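Local coordinates for protein RNA polymerase sigma factor SIGMA-28 (FliA) (Aquifex aeolicus, PDB 1RP3) that probably directs RNA polymerase to flagellar promoters as a sigma factor and is bound here by the anti-sigma factor FlgM in an inactive conformation, at residues 44-49 against 79-84; 14-18 against 53-58. All blocks are in the same frame, centred on the assembly; numbering follows the deposited sequence.

Contact 1. Residues 44-49 against 79-84; sequences DLISYG and AIYDYL
Tyr83 CG, anti to its own backbone N (chi1 158°), and Tyr48 CG, beside its backbone N, turn the two rings into the same gap between the helices. The rings meet in the crossing of helices 42-58 and 66-85, part of the helical bundle of sigma-70 region 2, where the short segments run at 125° with axes 8.4 Å apart. The stack is offset, centroids 4.2 Å apart and planes only 9° from parallel. Tyr48 CE2 lies over the Tyr83 face near its rim, 3.3 Å from Tyr83 CD1, and Tyr83 CB adds a CH-pi contact over the Tyr48 face. Leu45 CD1 meets the edge of the Tyr83 ring and also touches Leu84 CD2. Deeper in, Ile80 crosses Leu45 at about a right angle and lays its CG1 3.8 Å from Gly49 CA; a CB on Gly49 would come tight against Ile80 CD1, consistent with a glycine at this close approach. Lys33 and Ile32 of helix 7-33 pack on Leu45 and Ile80 respectively. No hydrogen bond joins the two segments, and where the backbones draw near, Ala79 CB rests 3.5 Å from the carbonyl O of Tyr48.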
ATOM      1  N   ASP A  44      -0.540 -13.028  -5.352  1.00 31.80           N
ATOM      2  CA  ASP A  44      -0.792 -13.423  -3.963  1.00 32.31           C
ATOM      3  C   ASP A  44      -1.625 -12.337  -3.281  1.00 32.27           C
ATOM      4  O   ASP A  44      -2.647 -12.629  -2.631  1.00 32.00           O
ATOM      5  CB  ASP A  44       0.515 -13.645  -3.194  1.00 33.37           C
ATOM      6  CG  ASP A  44       1.164 -14.980  -3.513  1.00 38.38           C
ATOM      7  OD1 ASP A  44       0.439 -15.947  -3.865  1.00 42.51           O
ATOM      8  OD2 ASP A  44       2.407 -15.068  -3.399  1.00 38.58           O
ATOM      9  N   LEU A  45      -1.214 -11.085  -3.499  1.00 30.59           N
ATOM     10  CA  LEU A  45      -1.893  -9.923  -2.945  1.00 30.34           C
ATOM     11  C   LEU A  45      -3.332  -9.923  -3.428  1.00 30.84           C
ATOM     12  O   LEU A  45      -4.257  -9.812  -2.636  1.00 32.85           O
ATOM     13  CB  LEU A  45      -1.205  -8.633  -3.402  1.00 28.28           C
ATOM     14  CG  LEU A  45       0.054  -8.101  -2.707  1.00 27.35           C
ATOM     15  CD1 LEU A  45       0.735  -9.134  -1.890  1.00 22.97           C
ATOM     16  CD2 LEU A  45       0.988  -7.581  -3.748  1.00 23.90           C
ATOM     17  N   ILE A  46      -3.516 -10.054  -4.737  1.00 30.97           N
ATOM     18  CA  ILE A  46      -4.850 -10.073  -5.314  1.00 28.37           C
ATOM     19  C   ILE A  46      -5.658 -11.226  -4.740  1.00 28.45           C
ATOM     20  O   ILE A  46      -6.829 -11.057  -4.400  1.00 27.12           O
ATOM     21  CB  ILE A  46      -4.800 -10.187  -6.848  1.00 27.31           C
ATOM     22  CG1 ILE A  46      -4.156  -8.934  -7.436  1.00 25.78           C
ATOM     23  CG2 ILE A  46      -6.220 -10.367  -7.437  1.00 26.25           C
ATOM     24  CD1 ILE A  46      -4.022  -8.989  -8.951  1.00 27.13           C
ATOM     25  N   SER A  47      -5.019 -12.385  -4.603  1.00 28.12           N
ATOM     26  CA  SER A  47      -5.695 -13.561  -4.063  1.00 29.40           C
ATOM     27  C   SER A  47      -6.314 -13.266  -2.717  1.00 28.80           C
ATOM     28  O   SER A  47      -7.515 -13.416  -2.552  1.00 30.01           O
ATOM     29  CB  SER A  47      -4.742 -14.738  -3.961  1.00 27.42           C
ATOM     30  OG  SER A  47      -4.466 -15.215  -5.250  1.00 27.93           O
ATOM     31  N   TYR A  48      -5.501 -12.793  -1.776  1.00 30.21           N
ATOM     32  CA  TYR A  48      -5.989 -12.459  -0.445  1.00 28.41           C
ATOM     33  C   TYR A  48      -6.970 -11.300  -0.513  1.00 27.03           C
ATOM     34  O   TYR A  48      -7.977 -11.295   0.180  1.00 29.44           O
ATOM     35  CB  TYR A  48      -4.820 -12.155   0.494  1.00 28.19           C
ATOM     36  CG  TYR A  48      -4.097 -13.414   0.934  1.00 30.08           C
ATOM     37  CD1 TYR A  48      -4.568 -14.163   2.012  1.00 30.34           C
ATOM     38  CD2 TYR A  48      -2.967 -13.880   0.247  1.00 28.37           C
ATOM     39  CE1 TYR A  48      -3.938 -15.348   2.396  1.00 33.88           C
ATOM     40  CE2 TYR A  48      -2.332 -15.068   0.619  1.00 29.45           C
ATOM     41  CZ  TYR A  48      -2.819 -15.791   1.693  1.00 32.25           C
ATOM     42  OH  TYR A  48      -2.172 -16.941   2.096  1.00 39.36           O
ATOM     43  N   GLY A  49      -6.715 -10.375  -1.427  1.00 25.47           N
ATOM     44  CA  GLY A  49      -7.573  -9.224  -1.605  1.00 24.54           C
ATOM     45  C   GLY A  49      -8.972  -9.608  -2.048  1.00 27.32           C
ATOM     46  O   GLY A  49      -9.935  -8.933  -1.688  1.00 28.18           O
ATOM     47  N   ALA A  79      -7.255  -7.443   4.420  1.00 27.82           N
ATOM     48  CA  ALA A  79      -6.910  -8.830   4.113  1.00 26.77           C
ATOM     49  C   ALA A  79      -5.510  -8.944   3.531  1.00 25.81           C
ATOM     50  O   ALA A  79      -4.810  -9.918   3.780  1.00 28.61           O
ATOM     51  CB  ALA A  79      -7.932  -9.449   3.154  1.00 24.06           C
ATOM     52  N   ILE A  80      -5.097  -7.944   2.764  1.00 25.52           N
ATOM     53  CA  ILE A  80      -3.779  -7.972   2.148  1.00 26.21           C
ATOM     54  C   ILE A  80      -2.706  -7.738   3.208  1.00 27.11           C
ATOM     55  O   ILE A  80      -1.701  -8.445   3.236  1.00 27.14           O
ATOM     56  CB  ILE A  80      -3.699  -6.960   0.966  1.00 25.87           C
ATOM     57  CG1 ILE A  80      -4.593  -7.438  -0.177  1.00 24.73           C
ATOM     58  CG2 ILE A  80      -2.282  -6.779   0.475  1.00 25.56           C
ATOM     59  CD1 ILE A  80      -4.679  -6.468  -1.348  1.00 25.07           C
ATOM     60  N   TYR A  81      -2.919  -6.760   4.089  1.00 28.21           N
ATOM     61  CA  TYR A  81      -1.958  -6.489   5.160  1.00 29.31           C
ATOM     62  C   TYR A  81      -1.945  -7.642   6.164  1.00 31.40           C
ATOM     63  O   TYR A  81      -0.905  -7.935   6.765  1.00 33.58           O
ATOM     64  CB  TYR A  81      -2.251  -5.147   5.843  1.00 29.15           C
ATOM     65  CG  TYR A  81      -1.800  -3.961   5.021  1.00 28.11           C
ATOM     66  CD1 TYR A  81      -0.443  -3.684   4.856  1.00 29.33           C
ATOM     67  CD2 TYR A  81      -2.718  -3.147   4.377  1.00 29.61           C
ATOM     68  CE1 TYR A  81      -0.014  -2.626   4.067  1.00 27.57           C
ATOM     69  CE2 TYR A  81      -2.305  -2.092   3.587  1.00 31.69           C
ATOM     70  CZ  TYR A  81      -0.950  -1.834   3.438  1.00 31.23           C
ATOM     71  OH  TYR A  81      -0.535  -0.768   2.683  1.00 31.67           O
ATOM     72  N   ASP A  82      -3.085  -8.318   6.316  1.00 31.37           N
ATOM     73  CA  ASP A  82      -3.174  -9.469   7.215  1.00 31.85           C
ATOM     74  C   ASP A  82      -2.202 -10.529   6.739  1.00 32.46           C
ATOM     75  O   ASP A  82      -1.532 -11.177   7.550  1.00 32.53           O
ATOM     76  CB  ASP A  82      -4.575 -10.100   7.211  1.00 32.74           C
ATOM     77  CG  ASP A  82      -5.548  -9.411   8.166  1.00 36.57           C
ATOM     78  OD1 ASP A  82      -5.097  -8.665   9.064  1.00 36.99           O
ATOM     79  OD2 ASP A  82      -6.777  -9.618   8.007  1.00 39.97           O
ATOM     80  N   TYR A  83      -2.164 -10.731   5.423  1.00 31.19           N
ATOM     81  CA  TYR A  83      -1.282 -11.722   4.844  1.00 33.00           C
ATOM     82  C   TYR A  83       0.179 -11.259   4.874  1.00 33.38           C
ATOM     83  O   TYR A  83       1.067 -12.035   5.218  1.00 35.35           O
ATOM     84  CB  TYR A  83      -1.711 -12.068   3.414  1.00 32.53           C
ATOM     85  CG  TYR A  83      -0.599 -12.648   2.566  1.00 34.89           C
ATOM     86  CD1 TYR A  83      -0.105 -13.928   2.812  1.00 36.00           C
ATOM     87  CD2 TYR A  83      -0.029 -11.911   1.530  1.00 34.19           C
ATOM     88  CE1 TYR A  83       0.925 -14.464   2.048  1.00 35.82           C
ATOM     89  CE2 TYR A  83       0.998 -12.438   0.765  1.00 36.83           C
ATOM     90  CZ  TYR A  83       1.473 -13.714   1.028  1.00 37.69           C
ATOM     91  OH  TYR A  83       2.514 -14.232   0.281  1.00 41.06           O
ATOM     92  N   LEU A  84       0.426 -10.008   4.508  1.00 31.45           N
ATOM     93  CA  LEU A  84       1.792  -9.505   4.504  1.00 31.64           C
ATOM     94  C   LEU A  84       2.402  -9.500   5.902  1.00 33.85           C
ATOM     95  O   LEU A  84       3.591  -9.755   6.066  1.00 32.08           O
ATOM     96  CB  LEU A  84       1.848  -8.114   3.871  1.00 27.91           C
ATOM     97  CG  LEU A  84       1.555  -8.084   2.370  1.00 28.02           C
ATOM     98  CD1 LEU A  84       1.307  -6.659   1.913  1.00 26.59           C
ATOM     99  CD2 LEU A  84       2.709  -8.718   1.615  1.00 22.92           C
TER

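Contact 2. Residues 14-18 against 53-58; sequences REELI and LIKAVD
Arg14 reaches across to Asp58 and bridges the outer end of a helix-helix packing in which helix 7-33 meets the last turns of helix 42-58, within the helical bundle that carries sigma-70 region 2. The axes of the short segments are 10.0 Å apart. From CB, the Arg14 chain leaves with CG anti to the backbone N (chi1 -174°) and stays extended as far as NE, which carries it past Val57 to Asp58, at the end of helix 42-58. CG passes 4.1 Å from Val57 CG1, CD comes next to Asp58 OD1, and NE then bonds that same oxygen at 2.8 Å. CZ lies within 3.6 Å of both Asp58 oxygens, OD1 and OD2, and NH2 takes the second of them, Asp58 OD2, at 2.9 Å, while also touching Ile54 CG2. The result is a two-pronged salt bridge, but both hydrogen bonds are weak: the N-H...O angles are near 120°, and the guanidinium and carboxylate planes are turned 54° apart. A leucine in place of Arg14 would probably leave both Asp58 oxygens without their N-H partners and Ile54 CG2 without the NH2 that lies against it.

Beneath the salt bridge the packing is apolar. Leu17 CD2 abuts Val57 CG1 at 3.9 Å, and Ile18 points its CD1 at Ile54 CG1, the two side chains meeting at a slant. Tyr21, Leu22 and Val25 of helix 7-33 continue the apolar seam around Leu53. FlgM covers part of this region, with its Leu15 on Arg14, its Ile11 on Ile18 and its Leu14 on Ile54. At the inner end Leu53 CD2 touches Ile18 CG2 and lies 3.6 Å from the carbonyl O of Ile18.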
ATOM      1  N   ARG A  14     -24.847 -10.918  -5.346  1.00 45.12           N
ATOM      2  CA  ARG A  14     -23.562 -11.135  -4.715  1.00 43.44           C
ATOM      3  C   ARG A  14     -22.437 -11.199  -5.762  1.00 44.92           C
ATOM      4  O   ARG A  14     -21.465 -10.434  -5.684  1.00 44.20           O
ATOM      5  CB  ARG A  14     -23.628 -12.429  -3.899  1.00 43.28           C
ATOM      6  CG  ARG A  14     -22.408 -12.734  -3.045  1.00 41.35           C
ATOM      7  CD  ARG A  14     -22.567 -14.079  -2.364  1.00 42.09           C
ATOM      8  NE  ARG A  14     -21.403 -14.443  -1.564  1.00 42.35           N
ATOM      9  CZ  ARG A  14     -21.097 -15.685  -1.204  1.00 43.82           C
ATOM     10  NH1 ARG A  14     -21.871 -16.698  -1.574  1.00 45.53           N
ATOM     11  NH2 ARG A  14     -20.020 -15.914  -0.463  1.00 42.57           N
ATOM     12  N   GLU A  15     -22.600 -12.057  -6.772  1.00 44.20           N
ATOM     13  CA  GLU A  15     -21.585 -12.197  -7.819  1.00 45.84           C
ATOM     14  C   GLU A  15     -21.323 -10.911  -8.580  1.00 45.11           C
ATOM     15  O   GLU A  15     -20.172 -10.560  -8.837  1.00 46.58           O
ATOM     16  CB  GLU A  15     -21.919 -13.342  -8.771  1.00 45.62           C
ATOM     17  CG  GLU A  15     -21.633 -14.686  -8.120  1.00 53.67           C
ATOM     18  CD  GLU A  15     -22.024 -15.900  -8.956  1.00 57.30           C
ATOM     19  OE1 GLU A  15     -22.092 -15.788 -10.208  1.00 57.58           O
ATOM     20  OE2 GLU A  15     -22.240 -16.973  -8.339  1.00 56.68           O
ATOM     21  N   GLU A  16     -22.387 -10.201  -8.919  1.00 43.55           N
ATOM     22  CA  GLU A  16     -22.253  -8.944  -9.630  1.00 42.08           C
ATOM     23  C   GLU A  16     -21.474  -7.957  -8.773  1.00 39.80           C
ATOM     24  O   GLU A  16     -20.653  -7.191  -9.275  1.00 37.36           O
ATOM     25  CB  GLU A  16     -23.631  -8.356  -9.952  1.00 43.29           C
ATOM     26  CG  GLU A  16     -24.427  -9.122 -11.012  1.00 48.12           C
ATOM     27  CD  GLU A  16     -23.707  -9.223 -12.348  1.00 49.13           C
ATOM     28  OE1 GLU A  16     -22.948  -8.283 -12.695  1.00 51.25           O
ATOM     29  OE2 GLU A  16     -23.907 -10.244 -13.047  1.00 47.60           O
ATOM     30  N   LEU A  17     -21.738  -7.991  -7.469  1.00 40.30           N
ATOM     31  CA  LEU A  17     -21.077  -7.096  -6.523  1.00 39.36           C
ATOM     32  C   LEU A  17     -19.573  -7.436  -6.460  1.00 37.17           C
ATOM     33  O   LEU A  17     -18.733  -6.546  -6.548  1.00 34.99           O
ATOM     34  CB  LEU A  17     -21.766  -7.194  -5.155  1.00 40.65           C
ATOM     35  CG  LEU A  17     -21.905  -5.955  -4.256  1.00 44.36           C
ATOM     36  CD1 LEU A  17     -22.301  -4.710  -5.046  1.00 42.98           C
ATOM     37  CD2 LEU A  17     -22.951  -6.243  -3.181  1.00 43.27           C
ATOM     38  N   ILE A  18     -19.246  -8.727  -6.398  1.00 35.30           N
ATOM     39  CA  ILE A  18     -17.858  -9.177  -6.368  1.00 35.06           C
ATOM     40  C   ILE A  18     -17.173  -8.734  -7.652  1.00 37.34           C
ATOM     41  O   ILE A  18     -16.160  -8.035  -7.625  1.00 35.95           O
ATOM     42  CB  ILE A  18     -17.761 -10.720  -6.225  1.00 31.70           C
ATOM     43  CG1 ILE A  18     -18.317 -11.150  -4.867  1.00 31.05           C
ATOM     44  CG2 ILE A  18     -16.319 -11.188  -6.349  1.00 30.32           C
ATOM     45  CD1 ILE A  18     -18.368 -12.657  -4.672  1.00 30.93           C
ATOM     46  N   LEU A  53     -12.553  -9.160  -0.234  1.00 30.84           N
ATOM     47  CA  LEU A  53     -13.678  -8.585  -0.955  1.00 27.68           C
ATOM     48  C   LEU A  53     -14.971  -9.390  -0.780  1.00 27.41           C
ATOM     49  O   LEU A  53     -16.027  -8.826  -0.508  1.00 27.14           O
ATOM     50  CB  LEU A  53     -13.331  -8.471  -2.438  1.00 23.98           C
ATOM     51  CG  LEU A  53     -14.484  -8.235  -3.416  1.00 26.37           C
ATOM     52  CD1 LEU A  53     -15.239  -6.948  -3.101  1.00 24.48           C
ATOM     53  CD2 LEU A  53     -13.936  -8.204  -4.840  1.00 24.29           C
ATOM     54  N   ILE A  54     -14.872 -10.706  -0.914  1.00 26.88           N
ATOM     55  CA  ILE A  54     -16.029 -11.582  -0.788  1.00 28.27           C
ATOM     56  C   ILE A  54     -16.612 -11.522   0.621  1.00 29.81           C
ATOM     57  O   ILE A  54     -17.823 -11.534   0.794  1.00 31.36           O
ATOM     58  CB  ILE A  54     -15.657 -13.041  -1.130  1.00 27.69           C
ATOM     59  CG1 ILE A  54     -15.243 -13.144  -2.597  1.00 29.18           C
ATOM     60  CG2 ILE A  54     -16.815 -13.980  -0.816  1.00 26.79           C
ATOM     61  CD1 ILE A  54     -14.721 -14.538  -2.998  1.00 32.28           C
ATOM     62  N   LYS A  55     -15.741 -11.497   1.624  1.00 31.05           N
ATOM     63  CA  LYS A  55     -16.179 -11.421   3.010  1.00 31.70           C
ATOM     64  C   LYS A  55     -16.883 -10.104   3.310  1.00 32.76           C
ATOM     65  O   LYS A  55     -17.898 -10.096   4.005  1.00 31.49           O
ATOM     66  CB  LYS A  55     -15.009 -11.629   3.962  1.00 30.58           C
ATOM     67  CG  LYS A  55     -14.534 -13.071   4.006  1.00 33.70           C
ATOM     68  CD  LYS A  55     -13.350 -13.219   4.945  1.00 35.84           C
ATOM     69  CE  LYS A  55     -12.922 -14.671   5.084  1.00 38.45           C
ATOM     70  NZ  LYS A  55     -11.634 -14.775   5.855  1.00 43.12           N
ATOM     71  N   ALA A  56     -16.366  -9.009   2.751  1.00 32.34           N
ATOM     72  CA  ALA A  56     -16.953  -7.683   2.936  1.00 34.50           C
ATOM     73  C   ALA A  56     -18.336  -7.623   2.301  1.00 35.53           C
ATOM     74  O   ALA A  56     -19.262  -7.037   2.859  1.00 34.50           O
ATOM     75  CB  ALA A  56     -16.052  -6.600   2.325  1.00 30.21           C
ATOM     76  N   VAL A  57     -18.474  -8.239   1.132  1.00 38.66           N
ATOM     77  CA  VAL A  57     -19.752  -8.245   0.427  1.00 39.90           C
ATOM     78  C   VAL A  57     -20.822  -8.995   1.223  1.00 42.54           C
ATOM     79  O   VAL A  57     -21.958  -8.542   1.325  1.00 41.15           O
ATOM     80  CB  VAL A  57     -19.599  -8.853  -0.985  1.00 37.77           C
ATOM     81  CG1 VAL A  57     -20.960  -9.213  -1.584  1.00 35.39           C
ATOM     82  CG2 VAL A  57     -18.889  -7.867  -1.875  1.00 35.68           C
ATOM     83  N   ASP A  58     -20.428 -10.103   1.838  1.00 44.98           N
ATOM     84  CA  ASP A  58     -21.350 -10.912   2.612  1.00 49.38           C
ATOM     85  C   ASP A  58     -21.805 -10.238   3.899  1.00 52.39           C
ATOM     86  O   ASP A  58     -22.970 -10.356   4.287  1.00 53.78           O
ATOM     87  CB  ASP A  58     -20.725 -12.279   2.933  1.00 49.47           C
ATOM     88  CG  ASP A  58     -20.527 -13.145   1.695  1.00 50.98           C
ATOM     89  OD1 ASP A  58     -21.061 -12.800   0.615  1.00 49.55           O
ATOM     90  OD2 ASP A  58     -19.837 -14.186   1.808  1.00 52.73           O
TER

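How the contacts relate
Helix 42-58 is the shared element: its beginning packs on helix 66-85 in contact 1, and its final turns pack on helix 7-33 in contact 2. The two centres lie about 16 Å apart, on the same side of the chain's centre, and apart from their succession along helix 42-58 they do not touch. Along the chain the order is 14-18, 44-49, 53-58, 79-84, so the contacts interleave and the middle helix is tied to a helix before it and a helix after it. Contact 1 lies about 12 Å from the chain's centre and contact 2 about 23 Å. FlgM reaches residues of both, consistent with its hold on the sigma factor running along this bundle.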